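Local coordinates for protein NRD1 (Saccharomyces cerevisiae, PDB 3CLJ) that binds the phosphorylated C-terminal domain of RNA polymerase II as part of the Nrd1-Nab3-Sen1 transcription termination complex, at residues Q4-T9 with S40-L45; E11-L16 with G22-K27. All coordinates share one frame; numbering follows the deposited sequence. Where two conformers were deposited one is given.

Contact 1 (Q4-T9 with S40-L45); sequences QNFVAT and SKIISL
Phe6 and Val7 meet Ile42 and Leu45 almost wholly through apolar side chains; no hydrogen bond crosses between the two helices. The segment axes run nearly parallel, 10° apart, yet come no closer than 11.5 Å, a separation spanned by Phe6 from one side and Leu45 from the other. With CG anti to the backbone N (chi1 -178°), Phe6 extends its ring toward helix 39-52 and brings CZ to 3.9 Å from Ile42 CG2, the ring and the isoleucine lying roughly perpendicular. Leu45 reaches back alongside the ring: its CD2 methyl sits at the ring edge, near the ring plane, 4.0 Å from Phe6 CE2. The same methyl lies 3.7 Å from Val7 CG2, the branch beside the backbone N, and one carbon thus touches both residues of helix 3-11. The 187 Å² buried in total is modest for two helices, in keeping with the wide spacing. The intervening helix 22-34 supplies further cover, Tyr31 meeting the Phe6 ring at an interplanar angle of about 35° and also touching Ile42. Two like-directed helices bridged by side chains, with a third helix joining them in sequence, fit the right-handed all-helical superhelix of CTD-interacting domains.

Contact 2 (E11-L16 with G22-K27); sequences ESFKDL and GSRIKK
Residues 11-16 leave helix 3-11 through a short 3-10 segment at 13-14, where Asp15 N donates to Ser12 O over 2.9 Å, and face the first turns of helix 22-34, in which Lys26 N bonds to Gly22 O. The CA atoms come nearest at Phe13 and Arg24, 8.4 Å apart, a spacing spanned by side chains. The Arg24 chain runs alongside Phe13, the two pointing opposite ways: Phe13 CE1 lies 3.7 Å from Arg24 CG, and the ring and guanidinium planes stand 85° apart, excluding a parallel stack. At the ring edge, Ile25 CG1 comes to 3.6 Å from Phe13 CZ, while Ile64 of helix 58-77 touches both Phe13 and Ile25. A bend at chi3 of Arg24 (-78°) turns its guanidinium between Ser12 and Leu16, and its NH2 hydrogen-bonds a glycerol, probably from the crystallisation liquor. Leu16 CD1 lies over one guanidinium face, 3.8 Å from Arg24 NH1; Ser12 OG, hydrogen-bonded to Thr9 O, is 3.0 Å from Arg24 NH1. An alanine here would keep only CB against Phe13 and would probably leave Leu16 and Phe13 CE1 without the chain and guanidinium that pack on them, opening a gap between loop and helix. Arg24 thus serves as both apolar filler and polar group, and the loop is held to helix 22-34 mainly by packing.

How the contacts relate
Contact 2 is nested along the chain inside the loop closed by contact 1: the order is 4-9, 11-16, 22-27, 40-45, and the two centres lie 12 Å apart. Helix 3-11 carries the first segment of contact 1 and leads into the loop of contact 2; helix 22-34 carries the other side of contact 2 and is followed by helix 39-52. The contacts touch directly. Lys27 NZ lies 2.9 Å from Asn5 OD1 and is also hydrogen-bonded to Thr9 OG1, while Thr9 CG2 packs on Arg24 CG. Contact 1 sets helix 3-11 beside helix 39-52, contact 2 lays the following loop against helix 22-34, and the Lys27 and Arg24 contacts join these first helices of the CID domain.

Contact 1 (Q4-T9 with S40-L45)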
loop_
_atom_site.group_PDB
_atom_site.type_symbol
_atom_site.label_atom_id
_atom_site.label_comp_id
_atom_site.label_asym_id
_atom_site.label_seq_id
_atom_site.Cartn_x
_atom_site.Cartn_y
_atom_site.Cartn_z
ATOM N N GLN A 4 2.938 19.047 -2.993
ATOM C CA GLN A 4 2.627 19.079 -4.409
ATOM C C GLN A 4 3.548 18.182 -5.218
ATOM O O GLN A 4 3.082 17.541 -6.137
ATOM C CB GLN A 4 2.610 20.509 -4.980
ATOM C CG GLN A 4 1.195 21.047 -5.315
ATOM C CD GLN A 4 0.171 19.945 -5.650
ATOM O OE1 GLN A 4 0.426 19.017 -6.465
ATOM N NE2 GLN A 4 -0.963 20.003 -4.971
ATOM N N ASN A 5 4.839 18.140 -4.881
ATOM C CA ASN A 5 5.793 17.177 -5.483
ATOM C C ASN A 5 5.379 15.720 -5.203
ATOM O O ASN A 5 5.515 14.850 -6.075
ATOM C CB ASN A 5 7.230 17.466 -4.981
ATOM C CG ASN A 5 8.316 16.660 -5.709
ATOM O OD1 ASN A 5 8.079 15.579 -6.240
ATOM N ND2 ASN A 5 9.544 17.187 -5.692
ATOM N N PHE A 6 4.897 15.442 -3.987
ATOM C CA PHE A 6 4.411 14.114 -3.639
ATOM C C PHE A 6 3.215 13.670 -4.520
ATOM O O PHE A 6 3.207 12.567 -5.064
ATOM C CB PHE A 6 4.009 14.031 -2.162
ATOM C CG PHE A 6 3.540 12.643 -1.751
ATOM C CD1 PHE A 6 4.456 11.672 -1.319
ATOM C CD2 PHE A 6 2.177 12.286 -1.832
ATOM C CE1 PHE A 6 4.027 10.391 -0.929
ATOM C CE2 PHE A 6 1.756 11.029 -1.452
ATOM C CZ PHE A 6 2.698 10.066 -1.008
ATOM N N VAL A 7 2.234 14.558 -4.641
ATOM C CA VAL A 7 1.052 14.343 -5.494
ATOM C C VAL A 7 1.460 14.062 -6.949
ATOM O O VAL A 7 1.075 13.020 -7.494
ATOM C CB VAL A 7 0.045 15.531 -5.380
ATOM C CG1 VAL A 7 -1.071 15.429 -6.400
ATOM C CG2 VAL A 7 -0.537 15.580 -4.021
ATOM N N ALA A 8 2.250 14.968 -7.548
ATOM C CA ALA A 8 2.774 14.785 -8.903
ATOM C C ALA A 8 3.592 13.498 -9.066
ATOM O O ALA A 8 3.476 12.835 -10.090
ATOM C CB ALA A 8 3.594 16.089 -9.418
ATOM N N THR A 9 4.390 13.123 -8.066
ATOM C CA THR A 9 5.203 11.913 -8.148
ATOM C C THR A 9 4.314 10.640 -8.080
ATOM O O THR A 9 4.499 9.688 -8.873
ATOM C CB THR A 9 6.282 11.892 -7.043
ATOM O OG1 THR A 9 7.149 13.028 -7.233
ATOM C CG2 THR A 9 7.097 10.600 -7.064
ATOM N N SER A 40 -2.216 11.850 7.284
ATOM C CA SER A 40 -3.615 11.601 6.999
ATOM C C SER A 40 -3.935 11.812 5.505
ATOM O O SER A 40 -4.694 11.059 4.905
ATOM C CB SER A 40 -4.488 12.399 7.962
ATOM O OG SER A 40 -5.718 12.744 7.367
ATOM N N LYS A 41 -3.321 12.826 4.902
ATOM C CA LYS A 41 -3.526 13.050 3.479
ATOM C C LYS A 41 -2.537 12.297 2.542
ATOM O O LYS A 41 -2.801 12.185 1.336
ATOM C CB LYS A 41 -3.699 14.559 3.153
ATOM C CG LYS A 41 -2.458 15.429 3.157
ATOM C CD LYS A 41 -2.858 16.910 2.877
ATOM C CE LYS A 41 -1.619 17.839 3.039
ATOM N NZ LYS A 41 -1.775 19.339 2.812
ATOM N N ILE A 42 -1.416 11.809 3.086
ATOM C CA ILE A 42 -0.524 10.894 2.358
ATOM C C ILE A 42 -1.243 9.539 2.193
ATOM O O ILE A 42 -1.261 8.957 1.082
ATOM C CB ILE A 42 0.842 10.694 3.093
ATOM C CG1 ILE A 42 1.711 11.996 2.996
ATOM C CG2 ILE A 42 1.545 9.348 2.628
ATOM C CD1 ILE A 42 2.662 12.248 4.194
ATOM N N ILE A 43 -1.852 9.086 3.281
ATOM C CA ILE A 43 -2.503 7.783 3.372
ATOM C C ILE A 43 -3.777 7.735 2.491
ATOM O O ILE A 43 -3.931 6.789 1.692
ATOM C CB ILE A 43 -2.725 7.376 4.885
ATOM C CG1 ILE A 43 -1.349 7.133 5.588
ATOM C CG2 ILE A 43 -3.704 6.176 5.044
ATOM C CD1 ILE A 43 -0.639 5.851 5.160
ATOM N N SER A 44 -4.617 8.759 2.589
ATOM C CA SER A 44 -5.827 8.864 1.740
ATOM C C SER A 44 -5.451 8.853 0.256
ATOM O O SER A 44 -6.014 8.071 -0.534
ATOM C CB SER A 44 -6.745 10.050 2.134
ATOM O OG SER A 44 -6.305 11.275 1.569
ATOM N N LEU A 45 -4.424 9.612 -0.113
ATOM C CA LEU A 45 -3.979 9.583 -1.497
ATOM C C LEU A 45 -3.504 8.230 -2.022
ATOM O O LEU A 45 -3.877 7.844 -3.137
ATOM C CB LEU A 45 -3.002 10.717 -1.830
ATOM C CG LEU A 45 -2.594 10.872 -3.315
ATOM C CD1 LEU A 45 -3.826 11.092 -4.271
ATOM C CD2 LEU A 45 -1.551 12.034 -3.516
#

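Contact 2 (E11-L16 with G22-K27)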
loop_
_atom_site.group_PDB
_atom_site.type_symbol
_atom_site.label_atom_id
_atom_site.label_comp_id
_atom_site.label_asym_id
_atom_site.label_seq_id
_atom_site.Cartn_x
_atom_site.Cartn_y
_atom_site.Cartn_z
ATOM N N GLU A 11 0.912 10.652 -8.960
ATOM C CA GLU A 11 0.260 10.666 -10.244
ATOM C C GLU A 11 1.125 10.118 -11.404
ATOM O O GLU A 11 0.576 9.510 -12.341
ATOM C CB GLU A 11 -0.282 12.096 -10.605
ATOM C CG GLU A 11 -1.461 12.569 -9.750
ATOM C CD GLU A 11 -1.691 14.067 -9.754
ATOM O OE1 GLU A 11 -0.818 14.859 -10.207
ATOM O OE2 GLU A 11 -2.775 14.466 -9.283
ATOM N N SER A 12 2.450 10.346 -11.388
ATOM C CA SER A 12 3.311 9.903 -12.484
ATOM C C SER A 12 3.404 8.362 -12.666
ATOM O O SER A 12 3.907 7.899 -13.688
ATOM C CB SER A 12 4.716 10.514 -12.393
ATOM O OG SER A 12 5.424 9.971 -11.286
ATOM N N PHE A 13 2.937 7.587 -11.689
ATOM C CA PHE A 13 2.943 6.111 -11.770
ATOM C C PHE A 13 2.074 5.604 -12.917
ATOM O O PHE A 13 2.246 4.476 -13.403
ATOM C CB PHE A 13 2.528 5.478 -10.447
ATOM C CG PHE A 13 3.675 5.311 -9.450
ATOM C CD1 PHE A 13 4.184 6.433 -8.741
ATOM C CD2 PHE A 13 4.235 4.042 -9.200
ATOM C CE1 PHE A 13 5.204 6.323 -7.834
ATOM C CE2 PHE A 13 5.309 3.893 -8.251
ATOM C CZ PHE A 13 5.800 5.048 -7.570
ATOM N N LYS A 14 1.154 6.463 -13.377
ATOM C CA LYS A 14 0.330 6.220 -14.573
ATOM C C LYS A 14 1.142 6.268 -15.862
ATOM O O LYS A 14 0.847 5.557 -16.831
ATOM C CB LYS A 14 -0.838 7.196 -14.606
ATOM C CG LYS A 14 -1.719 7.115 -13.327
ATOM C CD LYS A 14 -2.812 8.212 -13.278
ATOM C CE LYS A 14 -2.282 9.528 -12.669
ATOM N NZ LYS A 14 -2.790 10.861 -13.302
ATOM N N ASP A 15 2.190 7.080 -15.878
ATOM C CA ASP A 15 3.073 7.132 -17.024
ATOM C C ASP A 15 4.066 5.969 -17.100
ATOM O O ASP A 15 4.799 5.849 -18.085
ATOM C CB ASP A 15 3.793 8.495 -17.092
ATOM C CG ASP A 15 2.805 9.699 -17.088
ATOM O OD1 ASP A 15 1.593 9.503 -17.360
ATOM O OD2 ASP A 15 3.253 10.846 -16.815
ATOM N N LEU A 16 4.095 5.125 -16.066
ATOM C CA LEU A 16 4.925 3.921 -16.067
ATOM C C LEU A 16 4.113 2.778 -16.612
ATOM O O LEU A 16 3.074 2.445 -16.070
ATOM C CB LEU A 16 5.430 3.579 -14.659
ATOM C CG LEU A 16 6.314 4.613 -13.970
ATOM C CD1 LEU A 16 6.491 4.250 -12.485
ATOM C CD2 LEU A 16 7.643 4.849 -14.742
ATOM N N GLY A 22 11.114 1.220 -8.272
ATOM C CA GLY A 22 11.751 1.138 -6.956
ATOM C C GLY A 22 12.191 2.492 -6.449
ATOM O O GLY A 22 11.869 2.879 -5.320
ATOM N N SER A 23 12.860 3.258 -7.310
ATOM C CA SER A 23 13.326 4.601 -6.951
ATOM C C SER A 23 12.198 5.578 -6.691
ATOM O O SER A 23 12.249 6.375 -5.729
ATOM C CB SER A 23 14.318 5.134 -8.006
ATOM O OG SER A 23 13.698 5.145 -9.273
ATOM N N ARG A 24 11.135 5.526 -7.493
ATOM C CA ARG A 24 10.029 6.419 -7.218
ATOM C C ARG A 24 9.264 6.051 -5.921
ATOM O O ARG A 24 8.786 6.924 -5.210
ATOM C CB ARG A 24 9.092 6.481 -8.440
ATOM C CG ARG A 24 8.501 7.805 -8.670
ATOM C CD ARG A 24 7.779 7.895 -10.002
ATOM N NE ARG A 24 8.739 8.052 -11.085
ATOM C CZ ARG A 24 8.434 8.087 -12.379
ATOM N NH1 ARG A 24 7.170 8.023 -12.816
ATOM N NH2 ARG A 24 9.405 8.188 -13.235
ATOM N N ILE A 25 9.124 4.766 -5.624
ATOM C CA ILE A 25 8.481 4.337 -4.401
ATOM C C ILE A 25 9.332 4.755 -3.191
ATOM O O ILE A 25 8.805 5.235 -2.182
ATOM C CB ILE A 25 8.176 2.759 -4.433
ATOM C CG1 ILE A 25 7.107 2.422 -5.554
ATOM C CG2 ILE A 25 7.680 2.254 -3.064
ATOM C CD1 ILE A 25 6.828 0.848 -5.836
ATOM N N LYS A 26 10.640 4.542 -3.287
ATOM C CA LYS A 26 11.550 5.006 -2.258
ATOM C C LYS A 26 11.318 6.531 -2.033
ATOM O O LYS A 26 11.242 7.000 -0.888
ATOM C CB LYS A 26 12.981 4.700 -2.659
ATOM C CG LYS A 26 13.970 5.058 -1.608
ATOM C CD LYS A 26 15.385 4.882 -2.070
ATOM C CE LYS A 26 16.286 5.643 -1.090
ATOM N NZ LYS A 26 17.602 4.966 -0.926
ATOM N N LYS A 27 11.170 7.283 -3.119
ATOM C CA LYS A 27 10.963 8.759 -3.041
ATOM C C LYS A 27 9.691 9.084 -2.228
ATOM O O LYS A 27 9.704 9.877 -1.298
ATOM C CB LYS A 27 10.806 9.325 -4.459
ATOM C CG LYS A 27 11.255 10.730 -4.635
ATOM C CD LYS A 27 10.501 11.426 -5.758
ATOM C CE LYS A 27 10.809 12.945 -5.780
ATOM N NZ LYS A 27 9.979 13.507 -6.853
#